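PDB 4HA6: pyridoxine 4-oxidase from Mesorhizobium loti, which catalyses the FAD-dependent oxidation of pyridoxine at its 4-position alcohol, with oxygen as the probable electron acceptor, as a member of the GMC oxidoreductase family. Local coordinates for residues Ile31-Glu36 / Gly215-Arg220; Cys2-Val7 / Gln246-Ala251. All coordinates share one frame; numbering follows the deposited sequence.

Contact 1. Residues Ile31-Glu36 / Gly215-Arg220. With FAD (flavin-adenine dinucleotide), chain B.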
# COMPACT_ATOMS: atom_id res chain seq x y z
N ILE A 31 8.87 17.47 6.48
CA ILE A 31 8.00 17.69 7.65
C ILE A 31 7.17 16.44 7.96
O ILE A 31 6.31 16.05 7.16
CB ILE A 31 7.05 18.90 7.45
CG1 ILE A 31 7.84 20.14 7.03
CG2 ILE A 31 6.23 19.17 8.71
CD1 ILE A 31 6.97 21.37 6.80
N GLU A 32 7.44 15.82 9.11
CA GLU A 32 6.79 14.57 9.50
C GLU A 32 5.95 14.74 10.76
O GLU A 32 6.42 15.28 11.76
CB GLU A 32 7.83 13.45 9.71
CG GLU A 32 7.29 12.21 10.43
CD GLU A 32 6.10 11.58 9.73
OE1 GLU A 32 6.04 11.65 8.47
OE2 GLU A 32 5.22 11.00 10.43
N ALA A 33 4.71 14.27 10.71
CA ALA A 33 3.81 14.36 11.85
C ALA A 33 4.29 13.52 13.05
O ALA A 33 4.09 13.89 14.21
CB ALA A 33 2.39 13.95 11.44
N GLY A 34 4.91 12.38 12.77
CA GLY A 34 5.30 11.48 13.84
C GLY A 34 6.69 11.75 14.40
O GLY A 34 7.34 12.74 14.03
N GLU A 35 7.14 10.87 15.29
CA GLU A 35 8.47 10.98 15.89
C GLU A 35 9.43 10.04 15.19
O GLU A 35 9.03 9.27 14.31
CB GLU A 35 8.40 10.62 17.38
CG GLU A 35 7.29 11.33 18.17
CD GLU A 35 7.55 12.82 18.38
OE1 GLU A 35 6.71 13.48 19.04
OE2 GLU A 35 8.58 13.33 17.89
N GLU A 36 10.71 10.10 15.55
CA GLU A 36 11.67 9.12 15.06
C GLU A 36 11.38 7.81 15.79
O GLU A 36 10.84 7.82 16.90
CB GLU A 36 13.11 9.58 15.31
CG GLU A 36 13.54 10.79 14.48
CD GLU A 36 13.93 10.44 13.05
OE1 GLU A 36 14.22 11.36 12.27
OE2 GLU A 36 13.95 9.23 12.71
N GLY A 215 7.42 15.42 14.69
CA GLY A 215 6.33 15.83 15.56
C GLY A 215 5.58 17.06 15.08
O GLY A 215 5.00 17.80 15.88
N SER A 216 5.59 17.29 13.76
CA SER A 216 5.01 18.50 13.18
C SER A 216 3.98 18.18 12.09
O SER A 216 4.31 17.54 11.09
CB SER A 216 6.13 19.36 12.59
OG SER A 216 7.17 19.54 13.54
N ARG A 217 2.75 18.64 12.28
CA ARG A 217 1.67 18.41 11.33
C ARG A 217 1.37 19.62 10.47
O ARG A 217 1.07 20.70 10.99
CB ARG A 217 0.39 18.06 12.08
CG ARG A 217 0.21 16.60 12.35
CD ARG A 217 -1.01 16.37 13.21
NE ARG A 217 -0.77 15.30 14.17
CZ ARG A 217 -1.62 14.32 14.42
NH1 ARG A 217 -2.78 14.28 13.77
NH2 ARG A 217 -1.32 13.39 15.31
N VAL A 218 1.42 19.44 9.15
CA VAL A 218 1.02 20.52 8.24
C VAL A 218 -0.51 20.56 8.22
O VAL A 218 -1.16 19.56 7.87
CB VAL A 218 1.55 20.31 6.81
CG1 VAL A 218 1.05 21.41 5.89
CG2 VAL A 218 3.07 20.28 6.81
N ARG A 219 -1.07 21.71 8.58
CA ARG A 219 -2.52 21.85 8.76
C ARG A 219 -3.19 22.44 7.54
O ARG A 219 -4.29 22.02 7.16
CB ARG A 219 -2.85 22.70 10.02
CG ARG A 219 -4.34 23.01 10.22
CD ARG A 219 -4.68 23.44 11.65
NE ARG A 219 -4.07 24.72 12.02
CZ ARG A 219 -4.04 25.21 13.26
NH1 ARG A 219 -4.58 24.54 14.26
NH2 ARG A 219 -3.46 26.39 13.50
N ARG A 220 -2.55 23.44 6.94
CA ARG A 220 -3.08 24.12 5.76
C ARG A 220 -1.94 24.56 4.84
O ARG A 220 -0.84 24.89 5.32
CB ARG A 220 -3.88 25.36 6.16
CG ARG A 220 -5.14 25.10 6.99
CD ARG A 220 -5.89 26.40 7.37
NE ARG A 220 -5.38 27.03 8.59
CZ ARG A 220 -6.16 27.61 9.51
NH1 ARG A 220 -7.47 27.65 9.34
NH2 ARG A 220 -5.62 28.16 10.59
PA FAD B . 2.88 6.59 4.08
O1A FAD B . 4.09 5.67 3.97
O2A FAD B . 1.71 6.15 4.91
O5B FAD B . 3.42 8.02 4.62
C5B FAD B . 2.59 9.07 5.08
C4B FAD B . 3.44 9.86 6.07
O4B FAD B . 3.05 11.23 6.15
C3B FAD B . 3.31 9.28 7.47
O3B FAD B . 4.65 9.19 8.00
C2B FAD B . 2.48 10.31 8.24
O2B FAD B . 2.83 10.34 9.63
C1B FAD B . 2.82 11.61 7.52
N9A FAD B . 1.74 12.64 7.52
C8A FAD B . 0.42 12.44 7.29
N7A FAD B . -0.26 13.62 7.35
C5A FAD B . 0.63 14.60 7.61
C6A FAD B . 0.57 16.08 7.80
N6A FAD B . -0.61 16.76 7.70
N1A FAD B . 1.74 16.73 8.06
C2A FAD B . 2.92 16.07 8.14
N3A FAD B . 3.03 14.73 7.98
C4A FAD B . 1.94 13.95 7.72
N1 FAD B . 2.74 -2.64 1.05
C2 FAD B . 3.47 -3.58 0.41
O2 FAD B . 3.81 -3.36 -0.78
N3 FAD B . 3.82 -4.74 0.99
C4 FAD B . 3.49 -5.04 2.25
O4 FAD B . 3.81 -6.14 2.78
C4X FAD B . 2.68 -4.06 3.02
N5 FAD B . 2.29 -4.29 4.29
C5X FAD B . 1.57 -3.37 4.97
C6 FAD B . 1.18 -3.61 6.29
C7 FAD B . 0.44 -2.66 6.99
C7M FAD B . 0.03 -2.94 8.42
C8 FAD B . 0.08 -1.37 6.34
C8M FAD B . -0.72 -0.35 7.11
C9 FAD B . 0.47 -1.12 5.03
C9A FAD B . 1.20 -2.08 4.33
N10 FAD B . 1.59 -1.84 3.00
C10 FAD B . 2.33 -2.81 2.32
C1' FAD B . 1.23 -0.58 2.34
C2' FAD B . 2.39 0.39 2.21
O2' FAD B . 3.11 0.47 3.45
C3' FAD B . 1.80 1.75 1.85
O3' FAD B . 0.95 1.59 0.70
C4' FAD B . 2.89 2.77 1.54
O4' FAD B . 3.75 2.85 2.69
C5' FAD B . 2.30 4.14 1.20
O5' FAD B . 3.32 5.12 1.35
P FAD B . 2.96 6.67 1.21
O1P FAD B . 4.23 7.49 1.02
O2P FAD B . 1.83 6.83 0.22
O3P FAD B . 2.31 7.00 2.63
O HOH W 1 2.06 15.31 15.27
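Residues Ile31-Glu36 and Gly215-Arg220 meet as two loop-rich segments that together form one wall of the adenosine site of FAD, where the chain leaves strand 28-31 and where it leads into strand 217-224. Two backbone hydrogen bonds join them: Ser216 N donates a hydrogen bond to Glu32 O at 3.0 Å, and Gly215 N reaches Gly34 O at 2.8 Å, this second donor standing above the carbonyl plane. Gly215 has a positive phi of 49°, a conformation that favours glycine. Ile31 CG2, anti to the backbone N, lies against Val218 CG2, the two side chains crossing at about a right angle. Ala33 CB packs 3.6 Å from Arg217 CG, and a water links Ala33 O to Arg217 NE in the guanidinium plane.

The Glu32 carboxylate takes both ribose hydroxyls, O3B on OE1 and O2B on OE2, the latter at 2.6 Å. Gly34 N also binds OE2, from the anti side and tilted 34° out of the carboxylate plane, while Gly9 N holds OE1, so each oxygen has a main-chain donor as well as a sugar hydroxyl. An alanine here would probably leave the ribose diol without its acceptors and the amides of Gly34 and Gly9 without their carboxylate partner. Val218 makes its hydrogen bonds to the base with its backbone: N donates to N1A at 2.9 Å, and O accepts from N6A. That donor-acceptor pair suits the edge of adenine, and the two amides would probably stabilise the negative charge of the carboxylate that accepts from the diol.

Contact 2. Residues Cys2-Val7 / Gln246-Ala251. With FAD (flavin-adenine dinucleotide), chain B.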
# COMPACT_ATOMS: atom_id res chain seq x y z
N CYS A 2 14.35 26.22 1.94
CA CYS A 2 13.70 27.23 1.11
C CYS A 2 13.21 26.73 -0.26
O CYS A 2 12.18 27.17 -0.77
CB CYS A 2 14.64 28.42 0.90
SG CYS A 2 15.67 28.87 2.34
N ASP A 3 13.96 25.83 -0.88
CA ASP A 3 13.65 25.44 -2.24
C ASP A 3 12.45 24.49 -2.32
O ASP A 3 11.49 24.76 -3.04
CB ASP A 3 14.87 24.81 -2.93
CG ASP A 3 15.78 25.85 -3.55
OD1 ASP A 3 17.00 25.80 -3.26
OD2 ASP A 3 15.29 26.69 -4.34
N ILE A 4 12.50 23.38 -1.59
CA ILE A 4 11.43 22.38 -1.64
C ILE A 4 11.03 21.92 -0.25
O ILE A 4 11.88 21.57 0.55
CB ILE A 4 11.85 21.09 -2.36
CG1 ILE A 4 12.80 21.38 -3.51
CG2 ILE A 4 10.62 20.30 -2.84
CD1 ILE A 4 13.82 20.28 -3.69
N VAL A 5 9.72 21.87 -0.00
CA VAL A 5 9.22 21.29 1.24
C VAL A 5 8.47 20.00 0.94
O VAL A 5 7.56 19.98 0.10
CB VAL A 5 8.31 22.27 2.00
CG1 VAL A 5 7.52 21.52 3.05
CG2 VAL A 5 9.15 23.36 2.64
N ILE A 6 8.84 18.92 1.63
CA ILE A 6 8.15 17.63 1.51
C ILE A 6 7.27 17.40 2.73
O ILE A 6 7.76 17.42 3.88
CB ILE A 6 9.15 16.45 1.35
CG1 ILE A 6 10.09 16.70 0.16
CG2 ILE A 6 8.43 15.13 1.18
CD1 ILE A 6 11.32 15.79 0.16
N VAL A 7 5.98 17.19 2.50
CA VAL A 7 5.03 17.01 3.59
C VAL A 7 4.75 15.52 3.78
O VAL A 7 4.10 14.88 2.94
CB VAL A 7 3.70 17.75 3.32
CG1 VAL A 7 2.71 17.51 4.47
CG2 VAL A 7 3.95 19.24 3.12
N GLN A 246 8.74 25.24 -3.81
CA GLN A 246 8.01 24.07 -4.33
C GLN A 246 7.51 23.23 -3.16
O GLN A 246 8.22 23.09 -2.16
CB GLN A 246 8.92 23.21 -5.23
CG GLN A 246 9.59 23.98 -6.36
CD GLN A 246 8.61 24.40 -7.43
OE1 GLN A 246 7.68 23.65 -7.74
NE2 GLN A 246 8.81 25.59 -7.99
N ILE A 247 6.31 22.67 -3.29
CA ILE A 247 5.72 21.87 -2.21
C ILE A 247 5.30 20.51 -2.77
O ILE A 247 4.58 20.43 -3.77
CB ILE A 247 4.48 22.55 -1.55
CG1 ILE A 247 4.86 23.88 -0.87
CG2 ILE A 247 3.83 21.61 -0.53
CD1 ILE A 247 4.98 25.08 -1.84
N VAL A 248 5.80 19.45 -2.16
CA VAL A 248 5.46 18.09 -2.56
C VAL A 248 4.71 17.46 -1.42
O VAL A 248 5.22 17.43 -0.30
CB VAL A 248 6.71 17.24 -2.84
CG1 VAL A 248 6.33 15.84 -3.30
CG2 VAL A 248 7.59 17.91 -3.88
N LEU A 249 3.50 16.96 -1.69
CA LEU A 249 2.70 16.25 -0.69
C LEU A 249 2.99 14.75 -0.74
O LEU A 249 2.83 14.10 -1.80
CB LEU A 249 1.21 16.47 -0.92
CG LEU A 249 0.70 17.90 -0.84
CD1 LEU A 249 -0.81 17.89 -0.62
CD2 LEU A 249 1.39 18.66 0.30
N CYS A 250 3.40 14.20 0.40
CA CYS A 250 3.64 12.77 0.54
C CYS A 250 2.95 12.26 1.80
O CYS A 250 3.47 11.38 2.49
CB CYS A 250 5.15 12.51 0.63
SG CYS A 250 6.08 13.04 -0.84
N ALA A 251 1.80 12.83 2.11
CA ALA A 251 1.07 12.48 3.32
C ALA A 251 0.24 11.18 3.17
O ALA A 251 -0.41 10.75 4.13
CB ALA A 251 0.18 13.64 3.73
PA FAD B . 2.88 6.59 4.08
O1A FAD B . 4.09 5.67 3.97
O2A FAD B . 1.71 6.15 4.91
O5B FAD B . 3.42 8.02 4.62
C5B FAD B . 2.59 9.07 5.08
C4B FAD B . 3.44 9.86 6.07
O4B FAD B . 3.05 11.23 6.15
C3B FAD B . 3.31 9.28 7.47
O3B FAD B . 4.65 9.19 8.00
C2B FAD B . 2.48 10.31 8.24
O2B FAD B . 2.83 10.34 9.63
C1B FAD B . 2.82 11.61 7.52
N9A FAD B . 1.74 12.64 7.52
C8A FAD B . 0.42 12.44 7.29
N7A FAD B . -0.26 13.62 7.35
C5A FAD B . 0.63 14.60 7.61
C6A FAD B . 0.57 16.08 7.80
N6A FAD B . -0.61 16.76 7.70
N1A FAD B . 1.74 16.73 8.06
C2A FAD B . 2.92 16.07 8.14
N3A FAD B . 3.03 14.73 7.98
C4A FAD B . 1.94 13.95 7.72
N1 FAD B . 2.74 -2.64 1.05
C2 FAD B . 3.47 -3.58 0.41
O2 FAD B . 3.81 -3.36 -0.78
N3 FAD B . 3.82 -4.74 0.99
C4 FAD B . 3.49 -5.04 2.25
O4 FAD B . 3.81 -6.14 2.78
C4X FAD B . 2.68 -4.06 3.02
N5 FAD B . 2.29 -4.29 4.29
C5X FAD B . 1.57 -3.37 4.97
C6 FAD B . 1.18 -3.61 6.29
C7 FAD B . 0.44 -2.66 6.99
C7M FAD B . 0.03 -2.94 8.42
C8 FAD B . 0.08 -1.37 6.34
C8M FAD B . -0.72 -0.35 7.11
C9 FAD B . 0.47 -1.12 5.03
C9A FAD B . 1.20 -2.08 4.33
N10 FAD B . 1.59 -1.84 3.00
C10 FAD B . 2.33 -2.81 2.32
C1' FAD B . 1.23 -0.58 2.34
C2' FAD B . 2.39 0.39 2.21
O2' FAD B . 3.11 0.47 3.45
C3' FAD B . 1.80 1.75 1.85
O3' FAD B . 0.95 1.59 0.70
C4' FAD B . 2.89 2.77 1.54
O4' FAD B . 3.75 2.85 2.69
C5' FAD B . 2.30 4.14 1.20
O5' FAD B . 3.32 5.12 1.35
P FAD B . 2.96 6.67 1.21
O1P FAD B . 4.23 7.49 1.02
O2P FAD B . 1.83 6.83 0.22
O3P FAD B . 2.31 7.00 2.63
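Strands 4-7 and 246-249 are neighbours in the parallel sheet of the Rossmann-type FAD-binding domain, with Ile4 paired to Gln246 and Val7 to Leu249. Their axes approach to 4.7 Å, with 17° between their directions. The backbone ladder alternates as a parallel pair should: Val5 N binds Gln246 O, Val248 N binds Val5 O and Val7 N binds Val248 O, each at 2.9 Å. At the two ends of the ladder, Gln246 N reaches Asp3 O with a more bent N-H angle of 135°, and Cys250 N closes on Val7 O at 2.7 Å.

Side chains fall on two faces. On one, Ile4 and Val248 lie side by side and point the same way, CG2 to CG2 at 4.0 Å; farther along, Ile6 CG2 meets Cys250 SG at 3.7 Å. With chi1 of Ile6 at -55°, CG1 lies anti to the carbonyl carbon, which sets CG2 anti to the backbone N, against the sulfur. On the other face Val7 and Leu249 run alongside each other, Val7 CG2 resting 3.9 Å from Leu249 CD2. The second methyl of Val7, CG1, approaches the adenine at N1A, 3.8 Å away, while Ala251 CB lies 3.6 Å from FAD N7A. Here, at their C-terminal ends, both segments border the cofactor.

Around the pair, strand 28-31 bonds to the far edge of strand 4-7, and strand 473-475 lies parallel along the other side of strand 246-249. Helix 11-20 packs Leu20 and Leu16 on the face of Ile4, Ile6, Val248 and Cys250; the face of Val5, Val7, Ile247 and Leu249 is covered by Leu231 of strand 227-235 and by helix 252-262, through Leu259.

In the fold
From the N terminus the chain enters strand 4-7, passes through helix 11-20 and returns on strand 28-31, whose end begins contact 1. Some 180 residues later it comes back at Gly215 to close that loop, then runs through the antiparallel strands 217-224, 227-235 and 238-243 before strand 246-249 closes contact 2 beside the first strand. Contact 1 is thus nested inside the larger loop of contact 2. Their centres are about 12 Å apart, and they touch directly: the backbone of Ile31 is hydrogen-bonded to that of Ile6 within the parallel sheet, and Val218 packs on Val7. Together they tie that sheet to the antiparallel one around the adenosine half of FAD.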